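Local atomic coordinates of beta-porphyranase A (Bacteroides plebeius, PDB entry 4AW7), a protein that cleaves the sulfated red-algal polysaccharide porphyran at its beta-1,4 linkages, as a glycoside hydrolase of family 86 from a human gut bacterium. Residues S48-D53 against V318-E323; D62-L67 against W365-G370; R69-P74 against I104-P109; A338-D343 against W353-K358. One frame throughout, in Å; residues are numbered along the deposited sequence.

Contact 1: S48-D53 against V318-E323. With L6S (6-O-sulfo-alpha-L-galactopyranose), chain B.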
# COMPACT_ATOMS: atom_id res chain seq x y z
N SER A 48 11.85 -3.51 -9.42
CA SER A 48 13.09 -3.66 -10.16
C SER A 48 14.04 -2.56 -9.78
O SER A 48 13.62 -1.50 -9.30
CB SER A 48 12.76 -3.54 -11.65
OG SER A 48 13.89 -3.72 -12.49
N THR A 49 15.33 -2.77 -10.09
CA THR A 49 16.27 -1.65 -10.18
C THR A 49 17.03 -1.69 -11.52
O THR A 49 18.09 -1.04 -11.65
CB THR A 49 17.25 -1.59 -9.01
OG1 THR A 49 18.01 -2.80 -8.97
CG2 THR A 49 16.53 -1.38 -7.68
N SER A 50 16.45 -2.35 -12.52
CA SER A 50 17.16 -2.57 -13.79
C SER A 50 17.06 -1.38 -14.75
O SER A 50 16.88 -1.58 -15.97
CB SER A 50 16.58 -3.81 -14.47
OG SER A 50 16.84 -4.95 -13.72
N ASP A 51 17.21 -0.15 -14.26
CA ASP A 51 17.18 1.00 -15.15
C ASP A 51 18.42 1.06 -16.04
O ASP A 51 18.41 1.78 -16.99
CB ASP A 51 16.93 2.31 -14.37
CG ASP A 51 17.95 2.61 -13.28
OD1 ASP A 51 18.82 1.77 -12.99
OD2 ASP A 51 17.84 3.68 -12.68
N ASP A 52 19.44 0.26 -15.74
CA ASP A 52 20.64 0.16 -16.56
C ASP A 52 20.47 -0.80 -17.74
O ASP A 52 21.33 -0.91 -18.58
CB ASP A 52 21.87 -0.17 -15.72
CG ASP A 52 21.80 -1.48 -14.99
OD1 ASP A 52 20.69 -2.03 -14.82
OD2 ASP A 52 22.89 -1.90 -14.48
N ASP A 53 19.34 -1.49 -17.83
CA ASP A 53 18.96 -2.29 -18.97
C ASP A 53 18.35 -1.36 -20.02
O ASP A 53 17.49 -0.54 -19.70
CB ASP A 53 17.97 -3.40 -18.56
CG ASP A 53 17.52 -4.22 -19.72
OD1 ASP A 53 16.54 -3.84 -20.40
OD2 ASP A 53 18.17 -5.24 -19.99
N VAL A 318 5.27 -6.16 -10.27
CA VAL A 318 5.54 -6.40 -11.68
C VAL A 318 6.99 -5.94 -11.81
O VAL A 318 7.35 -4.83 -11.37
CB VAL A 318 4.59 -5.64 -12.62
CG1 VAL A 318 4.31 -4.20 -12.16
CG2 VAL A 318 5.15 -5.66 -14.07
N SER A 319 7.85 -6.80 -12.35
CA SER A 319 9.27 -6.56 -12.33
C SER A 319 9.86 -6.14 -13.66
O SER A 319 9.71 -4.99 -14.07
CB SER A 319 9.99 -7.72 -11.66
OG SER A 319 9.79 -8.92 -12.40
N ASP A 320 10.59 -7.05 -14.32
CA ASP A 320 11.50 -6.67 -15.37
C ASP A 320 11.72 -7.86 -16.29
O ASP A 320 10.76 -8.60 -16.62
CB ASP A 320 12.75 -6.03 -14.75
CG ASP A 320 13.37 -6.89 -13.66
OD1 ASP A 320 13.27 -8.12 -13.74
OD2 ASP A 320 13.99 -6.29 -12.75
N LYS A 321 12.95 -8.09 -16.75
CA LYS A 321 13.21 -9.30 -17.55
C LYS A 321 13.35 -10.54 -16.69
O LYS A 321 13.28 -11.65 -17.20
CB LYS A 321 14.50 -9.09 -18.35
CG LYS A 321 14.36 -8.05 -19.42
CD LYS A 321 15.67 -7.80 -20.22
CE LYS A 321 15.47 -6.81 -21.30
NZ LYS A 321 16.69 -6.46 -22.02
N ALA A 322 13.62 -10.35 -15.41
CA ALA A 322 13.77 -11.45 -14.43
C ALA A 322 14.55 -12.64 -15.00
O ALA A 322 14.14 -13.81 -14.95
CB ALA A 322 12.40 -11.88 -13.86
N GLU A 323 15.74 -12.32 -15.51
CA GLU A 323 16.51 -13.34 -16.26
C GLU A 323 16.95 -14.47 -15.39
O GLU A 323 17.16 -15.57 -15.90
CB GLU A 323 17.73 -12.71 -16.97
CG GLU A 323 17.32 -11.69 -17.97
CD GLU A 323 18.43 -11.15 -18.80
OE1 GLU A 323 19.11 -11.97 -19.42
OE2 GLU A 323 18.56 -9.90 -18.85
O1S L6S B . 11.39 -8.92 -8.99
O2S L6S B . 11.02 -10.70 -10.64
O3S L6S B . 13.09 -10.60 -9.31
C1 L6S B . 10.19 -12.23 -3.75
C2 L6S B . 11.28 -13.27 -3.62
C3 L6S B . 11.40 -14.06 -4.93
C4 L6S B . 11.71 -13.04 -6.10
C5 L6S B . 10.60 -11.99 -6.12
C6 L6S B . 11.04 -10.79 -7.00
O2 L6S B . 11.06 -14.13 -2.49
O3 L6S B . 12.42 -15.06 -4.86
O4 L6S B . 12.99 -12.45 -5.85
O5 L6S B . 10.36 -11.37 -4.85
O6 L6S B . 10.97 -11.19 -8.36
S1 L6S B . 11.63 -10.28 -9.39
O HOH W 1 15.98 -6.80 -16.19
O HOH W 2 17.98 -6.75 -17.49

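Contact 2: D62-L67 against W365-G370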
# COMPACT_ATOMS: atom_id res chain seq x y z
N ASP A 62 9.28 6.09 -21.14
CA ASP A 62 8.08 6.11 -21.98
C ASP A 62 6.82 6.13 -21.11
O ASP A 62 5.87 6.78 -21.47
CB ASP A 62 8.01 4.87 -22.88
CG ASP A 62 8.96 4.89 -24.05
OD1 ASP A 62 9.46 5.97 -24.38
OD2 ASP A 62 9.15 3.80 -24.65
N TYR A 63 6.83 5.43 -19.98
CA TYR A 63 5.63 5.27 -19.17
C TYR A 63 5.68 6.11 -17.92
O TYR A 63 4.69 6.14 -17.17
CB TYR A 63 5.39 3.81 -18.86
CG TYR A 63 4.92 3.03 -20.05
CD1 TYR A 63 5.80 2.49 -20.95
CD2 TYR A 63 3.58 2.77 -20.23
CE1 TYR A 63 5.39 1.78 -22.04
CE2 TYR A 63 3.15 2.04 -21.32
CZ TYR A 63 4.06 1.54 -22.21
OH TYR A 63 3.65 0.81 -23.30
N GLN A 64 6.80 6.78 -17.63
CA GLN A 64 6.98 7.66 -16.47
C GLN A 64 6.89 6.91 -15.15
O GLN A 64 6.04 7.20 -14.29
CB GLN A 64 5.97 8.81 -16.54
CG GLN A 64 6.01 9.48 -17.88
CD GLN A 64 4.82 10.39 -18.12
OE1 GLN A 64 3.86 10.52 -17.29
NE2 GLN A 64 4.94 11.15 -19.21
N VAL A 65 7.77 5.93 -15.02
CA VAL A 65 7.75 4.96 -13.95
C VAL A 65 9.08 5.06 -13.16
O VAL A 65 10.14 5.30 -13.75
CB VAL A 65 7.55 3.55 -14.56
CG1 VAL A 65 7.60 2.44 -13.49
CG2 VAL A 65 6.22 3.54 -15.27
N GLY A 66 9.02 4.84 -11.85
CA GLY A 66 10.17 4.86 -10.95
C GLY A 66 10.50 3.49 -10.40
O GLY A 66 9.91 2.46 -10.76
N LEU A 67 11.49 3.51 -9.51
CA LEU A 67 11.97 2.29 -8.84
C LEU A 67 11.66 2.38 -7.36
O LEU A 67 11.42 3.47 -6.85
CB LEU A 67 13.49 2.17 -9.04
CG LEU A 67 13.94 2.32 -10.49
CD1 LEU A 67 15.48 2.33 -10.46
CD2 LEU A 67 13.37 1.25 -11.44
N TRP A 365 -2.41 5.19 -16.37
CA TRP A 365 -2.04 6.25 -15.46
C TRP A 365 -1.01 7.22 -16.00
O TRP A 365 -0.56 8.12 -15.31
CB TRP A 365 -1.56 5.63 -14.13
CG TRP A 365 -2.68 4.95 -13.40
CD1 TRP A 365 -2.95 3.63 -13.35
CD2 TRP A 365 -3.71 5.60 -12.64
NE1 TRP A 365 -4.08 3.40 -12.62
CE2 TRP A 365 -4.56 4.60 -12.16
CE3 TRP A 365 -3.95 6.92 -12.29
CZ2 TRP A 365 -5.65 4.89 -11.34
CZ3 TRP A 365 -5.06 7.20 -11.48
CH2 TRP A 365 -5.86 6.17 -11.00
N LYS A 366 -0.64 7.08 -17.27
CA LYS A 366 0.41 7.94 -17.81
C LYS A 366 -0.05 9.41 -17.79
O LYS A 366 -1.20 9.73 -18.07
CB LYS A 366 0.80 7.50 -19.23
CG LYS A 366 2.08 8.22 -19.76
CD LYS A 366 2.45 7.64 -21.13
CE LYS A 366 3.40 8.51 -21.97
NZ LYS A 366 3.83 7.80 -23.17
N ASN A 367 0.87 10.28 -17.43
CA ASN A 367 0.62 11.73 -17.32
C ASN A 367 -0.25 12.18 -16.18
O ASN A 367 -0.36 13.37 -15.94
CB ASN A 367 0.17 12.34 -18.66
CG ASN A 367 1.28 12.25 -19.73
OD1 ASN A 367 2.36 12.78 -19.53
ND2 ASN A 367 1.01 11.56 -20.79
N VAL A 368 -0.84 11.25 -15.43
CA VAL A 368 -1.72 11.63 -14.33
C VAL A 368 -0.87 12.21 -13.20
O VAL A 368 0.03 11.56 -12.68
CB VAL A 368 -2.57 10.45 -13.82
CG1 VAL A 368 -3.40 10.87 -12.59
CG2 VAL A 368 -3.47 9.90 -14.94
N LYS A 369 -1.18 13.42 -12.84
CA LYS A 369 -0.49 14.18 -11.80
C LYS A 369 -1.29 15.45 -11.51
O LYS A 369 -2.30 15.72 -12.17
CB LYS A 369 0.94 14.47 -12.22
CG LYS A 369 0.99 15.41 -13.35
CD LYS A 369 2.39 15.87 -13.78
CE LYS A 369 3.23 14.76 -14.24
NZ LYS A 369 4.13 15.19 -15.36
N GLY A 370 -0.79 16.24 -10.57
CA GLY A 370 -1.44 17.47 -10.20
C GLY A 370 -1.92 17.50 -8.79
O GLY A 370 -1.76 16.54 -8.03

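Contact 3: R69-P74 against I104-P109. With GAL (beta-D-galactopyranose), chain C; L6S (6-O-sulfo-alpha-L-galactopyranose), chain D; L6S (6-O-sulfo-alpha-L-galactopyranose), chain B; GAL (beta-D-galactopyranose), chain E.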
# COMPACT_ATOMS: atom_id res chain seq x y z
N ARG A 69 12.80 -2.10 -6.20
CA ARG A 69 13.18 -3.04 -5.14
C ARG A 69 14.20 -4.01 -5.69
O ARG A 69 14.11 -4.41 -6.85
CB ARG A 69 11.93 -3.77 -4.57
CG ARG A 69 12.13 -4.50 -3.27
CD ARG A 69 10.90 -4.47 -2.46
NE ARG A 69 10.89 -5.19 -1.18
CZ ARG A 69 10.36 -6.40 -1.01
NH1 ARG A 69 10.01 -7.15 -2.04
NH2 ARG A 69 10.22 -6.85 0.23
N LYS A 70 15.15 -4.39 -4.84
CA LYS A 70 16.22 -5.29 -5.21
C LYS A 70 16.60 -6.16 -4.03
O LYS A 70 16.74 -5.65 -2.93
CB LYS A 70 17.45 -4.44 -5.60
CG LYS A 70 18.68 -5.18 -5.88
CD LYS A 70 18.66 -5.76 -7.22
CE LYS A 70 20.09 -6.00 -7.76
NZ LYS A 70 19.97 -6.65 -9.12
N PHE A 71 16.80 -7.44 -4.31
CA PHE A 71 17.31 -8.39 -3.31
C PHE A 71 18.83 -8.39 -3.31
O PHE A 71 19.48 -9.23 -3.93
CB PHE A 71 16.74 -9.77 -3.58
CG PHE A 71 15.31 -9.92 -3.16
CD1 PHE A 71 14.28 -9.39 -3.88
CD2 PHE A 71 15.02 -10.51 -1.94
CE1 PHE A 71 12.98 -9.52 -3.43
CE2 PHE A 71 13.72 -10.66 -1.51
CZ PHE A 71 12.71 -10.15 -2.23
N TRP A 72 19.39 -7.38 -2.69
CA TRP A 72 20.83 -7.29 -2.48
C TRP A 72 21.09 -6.23 -1.46
O TRP A 72 20.39 -5.22 -1.42
CB TRP A 72 21.55 -6.93 -3.78
CG TRP A 72 23.01 -7.36 -3.72
CD1 TRP A 72 24.10 -6.59 -3.48
CD2 TRP A 72 23.50 -8.71 -3.89
NE1 TRP A 72 25.24 -7.37 -3.53
CE2 TRP A 72 24.89 -8.67 -3.76
CE3 TRP A 72 22.88 -9.93 -4.14
CZ2 TRP A 72 25.68 -9.82 -3.89
CZ3 TRP A 72 23.65 -11.07 -4.28
CH2 TRP A 72 25.03 -11.01 -4.14
N GLY A 73 22.08 -6.41 -0.61
CA GLY A 73 22.30 -5.55 0.51
C GLY A 73 23.58 -5.93 1.23
O GLY A 73 24.41 -6.65 0.67
N PRO A 74 23.72 -5.42 2.44
CA PRO A 74 24.98 -5.67 3.16
C PRO A 74 25.27 -7.13 3.40
O PRO A 74 26.46 -7.52 3.50
CB PRO A 74 24.77 -4.95 4.51
CG PRO A 74 23.63 -3.99 4.27
CD PRO A 74 22.79 -4.58 3.21
N ILE A 104 14.07 0.31 -2.77
CA ILE A 104 14.13 -0.45 -1.55
C ILE A 104 15.11 -1.61 -1.71
O ILE A 104 14.93 -2.46 -2.58
CB ILE A 104 12.76 -1.06 -1.19
CG1 ILE A 104 11.66 -0.00 -1.09
CG2 ILE A 104 12.86 -1.90 0.07
CD1 ILE A 104 10.24 -0.59 -1.05
N ALA A 105 16.15 -1.64 -0.88
CA ALA A 105 17.03 -2.79 -0.78
C ALA A 105 16.44 -3.73 0.27
O ALA A 105 16.11 -3.28 1.38
CB ALA A 105 18.44 -2.35 -0.37
N THR A 106 16.33 -5.01 -0.06
CA THR A 106 15.89 -6.04 0.85
C THR A 106 16.78 -7.26 0.71
O THR A 106 17.56 -7.35 -0.24
CB THR A 106 14.39 -6.35 0.67
OG1 THR A 106 13.91 -7.12 1.79
CG2 THR A 106 14.10 -7.07 -0.61
N GLU A 107 16.71 -8.17 1.68
CA GLU A 107 17.48 -9.40 1.64
C GLU A 107 16.57 -10.60 1.81
O GLU A 107 15.62 -10.57 2.60
CB GLU A 107 18.51 -9.43 2.75
CG GLU A 107 19.56 -8.33 2.64
CD GLU A 107 20.77 -8.68 1.79
OE1 GLU A 107 20.65 -9.47 0.82
OE2 GLU A 107 21.85 -8.13 2.10
N HIS A 108 16.89 -11.70 1.13
CA HIS A 108 16.22 -12.96 1.41
C HIS A 108 16.55 -13.38 2.84
O HIS A 108 17.69 -13.23 3.29
CB HIS A 108 16.68 -14.07 0.49
CG HIS A 108 16.35 -13.87 -0.95
ND1 HIS A 108 15.05 -13.95 -1.43
CD2 HIS A 108 17.14 -13.65 -2.03
CE1 HIS A 108 15.08 -13.76 -2.74
NE2 HIS A 108 16.33 -13.59 -3.13
N PRO A 109 15.60 -14.00 3.55
CA PRO A 109 15.82 -14.48 4.92
C PRO A 109 16.48 -15.87 4.90
O PRO A 109 15.86 -16.86 5.34
CB PRO A 109 14.40 -14.50 5.48
CG PRO A 109 13.56 -14.85 4.34
CD PRO A 109 14.18 -14.12 3.17
C1 GAL C . 23.30 -10.28 -8.24
C2 GAL C . 24.53 -11.03 -8.72
C3 GAL C . 25.69 -10.67 -7.82
C4 GAL C . 25.85 -9.15 -7.75
C5 GAL C . 24.52 -8.48 -7.35
C6 GAL C . 24.58 -6.96 -7.33
O2 GAL C . 24.26 -12.41 -8.61
O3 GAL C . 26.86 -11.28 -8.34
O4 GAL C . 26.28 -8.67 -9.01
O5 GAL C . 23.47 -8.88 -8.24
O6 GAL C . 23.36 -6.41 -6.88
O1S L6S D . 30.35 -7.19 -4.52
O2S L6S D . 28.84 -8.75 -3.39
O3S L6S D . 27.94 -6.70 -4.44
C1 L6S D . 27.66 -11.97 -7.37
C2 L6S D . 28.67 -12.89 -8.11
C3 L6S D . 29.62 -12.06 -8.97
C4 L6S D . 30.31 -11.00 -8.08
C5 L6S D . 29.24 -10.12 -7.38
C6 L6S D . 29.86 -9.14 -6.42
O2 L6S D . 27.99 -13.81 -8.97
O3 L6S D . 30.61 -12.89 -9.56
O4 L6S D . 31.15 -11.67 -7.10
O5 L6S D . 28.27 -10.93 -6.60
O6 L6S D . 28.82 -8.38 -5.83
S1 L6S D . 28.97 -7.77 -4.51
O1S L6S B . 11.39 -8.92 -8.99
O2S L6S B . 11.02 -10.70 -10.64
O3S L6S B . 13.09 -10.60 -9.31
C1 L6S B . 10.19 -12.23 -3.75
C2 L6S B . 11.28 -13.27 -3.62
C3 L6S B . 11.40 -14.06 -4.93
C4 L6S B . 11.71 -13.04 -6.10
C5 L6S B . 10.60 -11.99 -6.12
C6 L6S B . 11.04 -10.79 -7.00
O2 L6S B . 11.06 -14.13 -2.49
O3 L6S B . 12.42 -15.06 -4.86
O4 L6S B . 12.99 -12.45 -5.85
O5 L6S B . 10.36 -11.37 -4.85
O6 L6S B . 10.97 -11.19 -8.36
S1 L6S B . 11.63 -10.28 -9.39
C1 GAL E . 14.01 -12.84 -6.75
C2 GAL E . 15.08 -11.77 -6.72
C3 GAL E . 16.22 -12.26 -7.60
C4 GAL E . 16.77 -13.60 -7.09
C5 GAL E . 15.59 -14.56 -7.00
C6 GAL E . 15.99 -15.91 -6.47
O2 GAL E . 14.59 -10.49 -7.14
O3 GAL E . 17.21 -11.25 -7.57
O4 GAL E . 17.37 -13.45 -5.79
O5 GAL E . 14.56 -14.00 -6.16
O6 GAL E . 14.86 -16.74 -6.39

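Contact 4: A338-D343 against W353-K358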
# COMPACT_ATOMS: atom_id res chain seq x y z
N ALA A 338 7.27 -11.05 -14.28
CA ALA A 338 8.03 -10.37 -15.31
C ALA A 338 7.19 -9.37 -16.09
O ALA A 338 6.01 -9.60 -16.34
CB ALA A 338 8.68 -11.40 -16.25
N LEU A 339 7.86 -8.33 -16.56
CA LEU A 339 7.31 -7.29 -17.43
C LEU A 339 7.69 -7.50 -18.91
O LEU A 339 6.96 -7.10 -19.80
CB LEU A 339 7.80 -5.94 -16.93
CG LEU A 339 7.35 -4.70 -17.70
CD1 LEU A 339 5.83 -4.55 -17.72
CD2 LEU A 339 8.09 -3.47 -17.13
N PHE A 340 8.87 -8.07 -19.14
CA PHE A 340 9.41 -8.36 -20.48
C PHE A 340 9.60 -9.86 -20.61
O PHE A 340 10.10 -10.50 -19.69
CB PHE A 340 10.76 -7.67 -20.70
CG PHE A 340 10.70 -6.17 -20.86
CD1 PHE A 340 10.72 -5.31 -19.76
CD2 PHE A 340 10.62 -5.62 -22.12
CE1 PHE A 340 10.69 -3.93 -19.95
CE2 PHE A 340 10.62 -4.26 -22.31
CZ PHE A 340 10.62 -3.41 -21.23
N ILE A 341 9.30 -10.39 -21.80
CA ILE A 341 9.35 -11.81 -22.10
C ILE A 341 10.26 -11.94 -23.32
O ILE A 341 10.05 -11.23 -24.31
CB ILE A 341 7.95 -12.36 -22.41
CG1 ILE A 341 6.98 -12.03 -21.27
CG2 ILE A 341 8.02 -13.86 -22.72
CD1 ILE A 341 7.27 -12.65 -19.91
N PRO A 342 11.24 -12.84 -23.26
CA PRO A 342 12.16 -12.94 -24.41
C PRO A 342 11.52 -13.72 -25.53
O PRO A 342 10.90 -14.75 -25.30
CB PRO A 342 13.34 -13.68 -23.82
CG PRO A 342 12.73 -14.61 -22.80
CD PRO A 342 11.61 -13.77 -22.18
N ASP A 343 11.74 -13.25 -26.76
CA ASP A 343 11.26 -13.97 -27.93
C ASP A 343 11.94 -15.34 -28.08
O ASP A 343 11.27 -16.31 -28.45
CB ASP A 343 11.43 -13.07 -29.16
CG ASP A 343 10.49 -11.85 -29.10
OD1 ASP A 343 9.29 -12.07 -28.83
OD2 ASP A 343 10.93 -10.69 -29.31
N TRP A 353 13.10 -8.66 -26.85
CA TRP A 353 12.27 -8.74 -25.65
C TRP A 353 10.96 -8.04 -25.91
O TRP A 353 10.93 -6.96 -26.50
CB TRP A 353 12.97 -8.07 -24.47
CG TRP A 353 14.20 -8.80 -24.03
CD1 TRP A 353 15.47 -8.67 -24.56
CD2 TRP A 353 14.30 -9.81 -23.03
NE1 TRP A 353 16.34 -9.49 -23.92
CE2 TRP A 353 15.66 -10.22 -22.97
CE3 TRP A 353 13.40 -10.37 -22.11
CZ2 TRP A 353 16.11 -11.15 -22.08
CZ3 TRP A 353 13.87 -11.32 -21.22
CH2 TRP A 353 15.21 -11.72 -21.23
N ARG A 354 9.88 -8.66 -25.45
CA ARG A 354 8.52 -8.19 -25.65
C ARG A 354 8.01 -7.62 -24.32
O ARG A 354 7.99 -8.31 -23.30
CB ARG A 354 7.61 -9.34 -26.14
CG ARG A 354 6.13 -9.10 -26.15
CD ARG A 354 5.37 -10.28 -26.76
NE ARG A 354 5.41 -11.48 -25.91
CZ ARG A 354 4.57 -11.70 -24.89
NH1 ARG A 354 3.64 -10.80 -24.56
NH2 ARG A 354 4.67 -12.84 -24.19
N LEU A 355 7.57 -6.38 -24.34
CA LEU A 355 6.84 -5.77 -23.23
C LEU A 355 5.42 -6.34 -23.17
O LEU A 355 4.67 -6.19 -24.14
CB LEU A 355 6.85 -4.25 -23.47
CG LEU A 355 6.18 -3.38 -22.44
CD1 LEU A 355 6.84 -3.58 -21.03
CD2 LEU A 355 6.24 -1.92 -22.93
N ASN A 356 5.06 -7.03 -22.08
CA ASN A 356 3.75 -7.68 -21.99
C ASN A 356 2.62 -6.70 -21.63
O ASN A 356 2.86 -5.50 -21.42
CB ASN A 356 3.81 -8.92 -21.11
CG ASN A 356 4.09 -8.63 -19.66
OD1 ASN A 356 3.58 -7.64 -19.11
ND2 ASN A 356 4.83 -9.53 -18.99
N ASP A 357 1.39 -7.21 -21.56
CA ASP A 357 0.23 -6.34 -21.41
C ASP A 357 0.12 -5.70 -20.03
O ASP A 357 -0.76 -4.84 -19.85
CB ASP A 357 -1.09 -7.07 -21.77
CG ASP A 357 -1.30 -7.22 -23.24
OD1 ASP A 357 -0.48 -6.75 -24.07
OD2 ASP A 357 -2.38 -7.77 -23.58
N LYS A 358 0.99 -6.06 -19.08
CA LYS A 358 1.07 -5.29 -17.84
C LYS A 358 1.41 -3.82 -18.11
O LYS A 358 1.10 -2.95 -17.28
CB LYS A 358 2.02 -5.91 -16.86
CG LYS A 358 1.69 -7.33 -16.47
CD LYS A 358 2.83 -7.95 -15.67
CE LYS A 358 2.69 -9.43 -15.51
NZ LYS A 358 3.79 -9.96 -14.66
O HOH W 3 8.21 -12.66 -26.31

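Contact 1: S48-D53 against V318-E323
Ser48 and Asp320 share the short hydrogen bond of this contact. Ser48 OG donates to Asp320 OD2 at 2.6 Å and meets the anti lone pair of that oxygen, away from OD1. OG of Ser48 stands anti to the backbone N (chi1 -178°), which carries it across to the carboxylate. Ser48 OG also accepts from Ser50 N at 2.9 Å, closing an ST turn. The other oxygen, Asp320 OD1, accepts from Ala322 N at 2.8 Å in an Asx turn. Asp320 thus joins the loop of residues 48-53 while it shapes its own loop.

The second link is ionic. Lys321 reaches out with an extended chain, and its side chain and that of Asp53 approach from opposite directions. Lys321 NZ donates to Asp53 OD2 at 2.8 Å, on its syn lone pair, and makes a weak bond to OD1. Asp53 OD1 also caps helix 54-63 at Val56 N, and Lys321 NZ has a second salt bridge to Asp55.

Water adds two looser links, both with a weak arm. One joins Ser50 OG to Lys321 N, the other Asp53 OD2 to Glu323 OE2.

Ser319 binds substrate: Ser319 OG donates to sulfate oxygen O2S of the chain B 6-sulfogalactose at 2.8 Å. His47 ND1 binds the same sugar. The contact is almost wholly polar, so directed bonds and one charge pair probably hold the loop that presents Ser319 to the sulfate.

Contact 2: D62-L67 against W365-G370
Lys366 and Gln64 carry most of this contact, and their side chains cross at about a right angle. The extended chain of Lys366 runs past the amide of Gln64 to the end of helix 54-63. There NZ of Lys366 donates to the carbonyl O of Asp62 at 2.8 Å, with a C=O...N angle of 159°. The carboxylate of Asp62 is turned to Lys58 instead.

Residues 365-368 form a type II beta turn, closed by Val368 N to Trp365 O at 3.1 Å. This turn leads from helix 359-365 to strand 371-377 of the neighbouring mixed sheet. The first helix of the catalytic barrel is here tied to the connection into that sheet. Arg40 bonds to both sides, at the carbonyls of Gln64, Trp365 and Val368.

Gln64 leaves the helix with positive phi and sends an extended side chain across. Its amide uses both ends on Asn367. OE1 of Gln64 accepts from Asn367 N at 3.0 Å, and NE2 of Gln64 donates to Asn367 OD1 at 3.1 Å. The two amide planes are 78° apart. Asn367 OD1 lies in the amide plane of Gln64, yet NE2 sits above the carbonyl plane of Asn367.

Contact 3: R69-P74 against I104-P109
Two parallel strands pair through Lys70: Lys70 N donates to Ile104 O, and Lys70 O accepts from Thr106 N, both at 3.0 Å.

Packing fills the face of Arg69, Phe71, Ile104 and Thr106. Thr106 OG1 is anti to the backbone N (chi1 -166°) and bonds to Glu142 O, which leaves CG2 to face Phe71. That methyl sits over the centre of the Phe71 ring, 3.6 Å from its centroid, as a CH-pi contact, and also over one face of the Arg69 guanidinium.

The strands are neighbours in the parallel catalytic barrel, and residues at and just after their C-terminal ends reach the substrate. Arg69 forms salt bridges with Glu142 and Glu272, the inferred nucleophile, and a hydrogen bond with Asn145.

From beyond the strand, His108 makes an offset stack with Phe71, centroids 4.3 Å apart and planes at 23°. The Phe71 face opposite Thr106 meets the chain B 6-sulfogalactose.

His108 NE2 and O4 of the chain E galactose share a 2.9 Å hydrogen bond. The chain C galactose stacks on one face of Trp72, C5 over the ring centre. Trp72 NE1 donates to O3S of the chain D 6-sulfogalactose at 2.9 Å. Lys70 NZ bonds to the 3,6-anhydrogalactose.

Contact 4: A338-D343 against W353-K358
The carbonyl O of Ala338 is gripped by two side chains of residues 353-358. Lys358 NZ donates to it at 2.8 Å and Asn356 ND2 at 2.9 Å. They reach it from opposite faces of the carbonyl plane, and neither is on a lone pair. Lys358 NZ also bonds to Ser336 O. Asn356 OD1 in turn accepts from Lys358 N at 3.0 Å, a capping bond before helix 359-365. CG of Asn356 sits between the backbone N and the carbonyl carbon (chi1 67°), which lets the amide serve both partners.

Strands 340-342 and 353-355 form an antiparallel beta hairpin beside the substrate-binding loop. Ile341 and Arg354 are its hydrogen-bonded pair, bonded both ways, with Arg354 N to Ile341 O at 2.8 Å. Asn356 N to Leu339 O continues the pairing.

On the face of Phe340, Pro342, Trp353 and Leu355 the contacts are apolar. CB of Pro342 lies over the six-membered ring of Trp353, 3.7 Å from its centroid. CD1 of Leu355 lies over one face of Phe340, toward the rim, and also meets CG of Leu339 at 3.6 Å. Val56 and Tyr63 of helix 54-63 touch this face.

Ile341 and Arg354 run side by side on the other face. A water joins Ile341 O, Asp343 OD1 and Arg354 NE, while the guanidinium forms a salt bridge with Asp287.

Contacts 1 and 3, centres 14 Å apart, both touch the chain B 6-sulfogalactose. Ser48 O lies 3.3 Å from Arg69 N, a probable backbone bond. In contact 3 the Arg69 side chain is about 3 Å from that of Glu272, the inferred nucleophile. Contact 4 backs contact 1, with centres 11 Å apart: Asp320 O probably accepts from Leu339 N at 2.9 Å, and Lys321 makes a cation-pi contact with Trp353. Contact 2, away from the annotated sites, touches contact 1 through Leu67 and contact 4 where Tyr63 OH lies 3.8 Å from Leu355 CD2. Strand 66-71 runs from contact 2 into contact 3. The nearest atoms of contacts 3 and 4 are about 12 Å apart.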